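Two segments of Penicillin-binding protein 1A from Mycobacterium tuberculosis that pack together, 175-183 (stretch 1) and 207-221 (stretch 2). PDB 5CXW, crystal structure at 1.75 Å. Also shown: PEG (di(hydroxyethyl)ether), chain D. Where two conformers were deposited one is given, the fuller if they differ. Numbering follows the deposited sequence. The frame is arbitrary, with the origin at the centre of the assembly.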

# COMPACT_ATOMS: atom_id res chain seq x y z
N GLN A 175 11.58 -6.96 -0.63
CA GLN A 175 12.58 -6.20 0.13
C GLN A 175 11.96 -4.97 0.80
O GLN A 175 12.31 -4.64 1.91
CB GLN A 175 13.75 -5.85 -0.78
CG GLN A 175 14.60 -7.10 -1.13
CD GLN A 175 15.52 -6.87 -2.30
OE1 GLN A 175 15.59 -5.76 -2.78
NE2 GLN A 175 16.24 -7.91 -2.77
N ALA A 176 10.99 -4.34 0.14
CA ALA A 176 10.29 -3.18 0.71
C ALA A 176 9.41 -3.52 1.90
O ALA A 176 9.11 -2.64 2.69
CB ALA A 176 9.46 -2.47 -0.35
N GLY A 177 9.05 -4.83 2.04
CA GLY A 177 8.18 -5.31 3.11
C GLY A 177 6.93 -6.00 2.67
O GLY A 177 6.11 -6.32 3.55
N ILE A 178 6.70 -6.25 1.38
CA ILE A 178 5.60 -7.13 0.99
C ILE A 178 5.92 -8.50 1.53
O ILE A 178 6.96 -9.07 1.21
CB ILE A 178 5.32 -7.14 -0.52
CG1 ILE A 178 5.03 -5.72 -1.07
CG2 ILE A 178 4.22 -8.10 -0.82
CD1 ILE A 178 3.84 -5.02 -0.43
N ALA A 179 5.10 -9.03 2.43
CA ALA A 179 5.49 -10.26 3.13
C ALA A 179 5.58 -11.40 2.13
O ALA A 179 4.86 -11.42 1.13
CB ALA A 179 4.48 -10.64 4.19
N SER A 180 6.49 -12.33 2.42
CA SER A 180 6.75 -13.50 1.58
C SER A 180 5.65 -14.57 1.67
O SER A 180 5.60 -15.44 0.80
CB SER A 180 8.07 -14.15 1.98
OG SER A 180 9.09 -13.30 1.50
N SER A 181 4.85 -14.51 2.73
CA SER A 181 3.72 -15.39 2.93
C SER A 181 2.71 -14.76 3.84
O SER A 181 3.01 -13.83 4.60
CB SER A 181 4.21 -16.72 3.55
OG SER A 181 4.76 -16.45 4.84
N PHE A 182 1.48 -15.24 3.73
CA PHE A 182 0.42 -14.88 4.63
C PHE A 182 -0.64 -15.97 4.56
O PHE A 182 -0.55 -16.85 3.71
CB PHE A 182 -0.16 -13.47 4.38
CG PHE A 182 -0.74 -13.24 3.02
CD1 PHE A 182 -2.05 -13.56 2.76
CD2 PHE A 182 0.01 -12.60 2.03
CE1 PHE A 182 -2.61 -13.36 1.52
CE2 PHE A 182 -0.52 -12.39 0.78
CZ PHE A 182 -1.84 -12.77 0.51
N PRO A 183 -1.62 -15.93 5.47
CA PRO A 183 -2.43 -17.13 5.47
C PRO A 183 -3.29 -17.13 4.21
O PRO A 183 -3.99 -16.12 3.93
CB PRO A 183 -3.27 -16.98 6.74
CG PRO A 183 -2.54 -16.04 7.59
CD PRO A 183 -1.82 -15.11 6.66
O2 PEG D . -9.00 -11.86 -8.44
C3 PEG D . -8.79 -12.95 -7.54
C4 PEG D . -7.73 -12.53 -6.56
O4 PEG D . -6.52 -13.14 -6.96
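Stretch 2 207-221: YQTRVIDMASAYATL

The contact between these two segments of penicillin-binding protein 1A illustrates how a helix can receive an irregular chain: small residues let the backbones come close, and two polar side chains and two waters then bond to backbone groups at the helix end and in the loop. Stretch 2 approaches as an extended, weakly bonded strand at about Q208 and T209, turns at R210 in the N-cap position, and runs as a helix from V211 through L221 and beyond. Stretch 1 starts with the last residues of a helix and continues as loop. The two chains run in opposite senses, since A176 lies beside T220 and A217, I178 and A179 beside D213, and F182 beside Q208 and R210.

The CA atoms come closest at G177, whose CA is 4.6 Å from A217 CA. G177 leaves the preceding helix with positive phi (121°) in a Schellman motif, a conformation that by itself calls for glycine; a CB here would also point toward stretch 2 and come within 3.3 Å of S216 OG. Just before this turn, A176 O accepts a hydrogen bond from T220 OG1 at 2.7 Å and a CA-H...O contact from A217 CA at 3.4 Å, while A176 CB rests 3.9 Å from A217 CB. Water 1 extends the polar seam, lying 2.7 Å from both G177 O, to which it donates, and S216 OG.

I178, with both chi angles in m, brings its end to the helix. Its CD1 lies 3.6 Å from A217 CB, 3.9 Å from M214 SD and 3.9 Å from T209 CG2.

D213 is the polar centre of the contact. Its OD1 accepts a hydrogen bond from A179 N at 3.1 Å and forms a salt bridge with R210 NH2 at 2.9 Å; its OD2 accepts from R210 N at 3.1 Å and from R210 NE at 2.9 Å. One carboxylate thus ties the start of its own helix to the loop, and water 2 adds a link by donating to D213 OD2 at 2.8 Å and A179 O at 2.9 Å.

Held in this way, R210 lays its aliphatic part over one face of the F182 ring, with CG 3.8 Å from the ring centroid and only 6° off the normal. F182 CB in turn lies over a face of the guanidinium, 3.6 Å from R210 NE. At the ring edge, F182 CE2 is 3.8 Å from Q208 O, where the contact reaches the strand.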

# COMPACT_ATOMS: atom_id res chain seq x y z
N TYR A 207 -1.02 -10.21 -8.57
CA TYR A 207 -0.86 -11.11 -7.46
C TYR A 207 -1.58 -10.60 -6.24
O TYR A 207 -1.84 -9.43 -6.11
CB TYR A 207 0.64 -11.39 -7.17
CG TYR A 207 1.24 -12.26 -8.20
CD1 TYR A 207 1.18 -13.63 -8.13
CD2 TYR A 207 1.85 -11.71 -9.30
CE1 TYR A 207 1.63 -14.43 -9.14
CE2 TYR A 207 2.31 -12.51 -10.33
CZ TYR A 207 2.24 -13.88 -10.22
OH TYR A 207 2.73 -14.63 -11.26
N GLN A 208 -1.89 -11.52 -5.31
CA GLN A 208 -2.54 -11.15 -4.07
C GLN A 208 -1.57 -10.62 -3.07
O GLN A 208 -0.51 -11.22 -2.83
CB GLN A 208 -3.25 -12.37 -3.47
CG GLN A 208 -4.44 -12.80 -4.28
CD GLN A 208 -5.22 -13.90 -3.57
OE1 GLN A 208 -4.89 -14.34 -2.44
NE2 GLN A 208 -6.28 -14.34 -4.20
N THR A 209 -1.93 -9.49 -2.47
CA THR A 209 -1.18 -8.84 -1.43
C THR A 209 -2.19 -8.31 -0.40
O THR A 209 -3.37 -8.08 -0.72
CB THR A 209 -0.44 -7.65 -2.06
OG1 THR A 209 0.45 -8.16 -3.05
CG2 THR A 209 0.40 -6.78 -1.08
N ARG A 210 -1.76 -8.10 0.84
CA ARG A 210 -2.71 -7.56 1.85
C ARG A 210 -2.55 -6.04 1.94
O ARG A 210 -1.48 -5.49 1.68
CB ARG A 210 -2.40 -8.15 3.21
CG ARG A 210 -2.41 -9.68 3.28
CD ARG A 210 -1.94 -10.19 4.65
NE ARG A 210 -0.50 -9.96 4.80
CZ ARG A 210 0.21 -10.12 5.91
NH1 ARG A 210 -0.35 -10.58 7.01
NH2 ARG A 210 1.53 -9.91 5.87
N VAL A 211 -3.62 -5.40 2.40
CA VAL A 211 -3.61 -3.96 2.63
C VAL A 211 -2.49 -3.63 3.63
O VAL A 211 -1.76 -2.64 3.45
CB VAL A 211 -4.98 -3.51 3.15
CG1 VAL A 211 -5.00 -2.05 3.57
CG2 VAL A 211 -6.09 -3.71 2.13
N ILE A 212 -2.33 -4.45 4.70
CA ILE A 212 -1.24 -4.18 5.63
C ILE A 212 0.14 -4.24 4.98
O ILE A 212 0.99 -3.41 5.31
CB ILE A 212 -1.30 -5.04 6.93
CG1 ILE A 212 -0.17 -4.65 7.90
CG2 ILE A 212 -1.30 -6.55 6.64
CD1 ILE A 212 -0.57 -4.96 9.36
N ASP A 213 0.35 -5.16 4.04
CA ASP A 213 1.63 -5.27 3.32
C ASP A 213 1.89 -3.98 2.54
O ASP A 213 2.98 -3.49 2.54
CB ASP A 213 1.60 -6.42 2.29
CG ASP A 213 1.58 -7.82 2.93
OD1 ASP A 213 2.44 -8.08 3.80
OD2 ASP A 213 0.77 -8.67 2.49
N MET A 214 0.87 -3.47 1.88
CA MET A 214 1.05 -2.25 1.07
C MET A 214 1.40 -1.02 1.97
O MET A 214 2.31 -0.25 1.66
CB MET A 214 -0.18 -1.94 0.22
CG MET A 214 -0.42 -2.95 -0.90
SD MET A 214 0.93 -3.02 -2.10
CE MET A 214 0.67 -1.49 -2.95
N ALA A 215 0.71 -0.89 3.11
CA ALA A 215 1.01 0.20 4.01
C ALA A 215 2.43 0.09 4.53
O ALA A 215 3.18 1.11 4.60
CB ALA A 215 0.03 0.23 5.17
N SER A 216 2.83 -1.13 4.85
CA SER A 216 4.19 -1.38 5.38
C SER A 216 5.25 -1.10 4.33
O SER A 216 6.28 -0.45 4.62
CB SER A 216 4.26 -2.82 5.88
OG SER A 216 5.58 -3.18 6.27
N ALA A 217 5.08 -1.62 3.11
CA ALA A 217 6.06 -1.40 2.07
C ALA A 217 6.22 0.09 1.71
O ALA A 217 7.34 0.58 1.48
CB ALA A 217 5.74 -2.25 0.81
N TYR A 218 5.12 0.80 1.63
CA TYR A 218 5.16 2.26 1.36
C TYR A 218 5.77 3.01 2.58
O TYR A 218 6.51 4.00 2.42
CB TYR A 218 3.80 2.79 1.01
CG TYR A 218 3.35 2.64 -0.41
CD1 TYR A 218 3.47 1.41 -1.10
CD2 TYR A 218 2.76 3.70 -1.10
CE1 TYR A 218 3.01 1.27 -2.41
CE2 TYR A 218 2.25 3.55 -2.36
CZ TYR A 218 2.37 2.34 -3.01
OH TYR A 218 1.88 2.17 -4.32
N ALA A 219 5.59 2.46 3.81
CA ALA A 219 6.28 3.02 5.00
C ALA A 219 7.81 2.95 4.83
O ALA A 219 8.53 3.87 5.17
CB ALA A 219 5.79 2.36 6.27
N THR A 220 8.30 1.87 4.23
CA THR A 220 9.72 1.72 4.00
C THR A 220 10.22 2.83 3.07
O THR A 220 11.31 3.41 3.27
CB THR A 220 10.02 0.31 3.44
OG1 THR A 220 9.64 -0.66 4.42
CG2 THR A 220 11.47 0.11 3.08
N LEU A 221 9.42 3.11 2.03
CA LEU A 221 9.72 4.23 1.15
C LEU A 221 9.74 5.57 1.91
O LEU A 221 10.68 6.38 1.74
CB LEU A 221 8.79 4.27 -0.05
CG LEU A 221 8.85 3.09 -1.00
CD1 LEU A 221 7.69 3.17 -1.97
CD2 LEU A 221 10.18 3.08 -1.73
O HOH W 1 5.77 -5.83 6.14
O HOH W 2 2.23 -10.34 0.79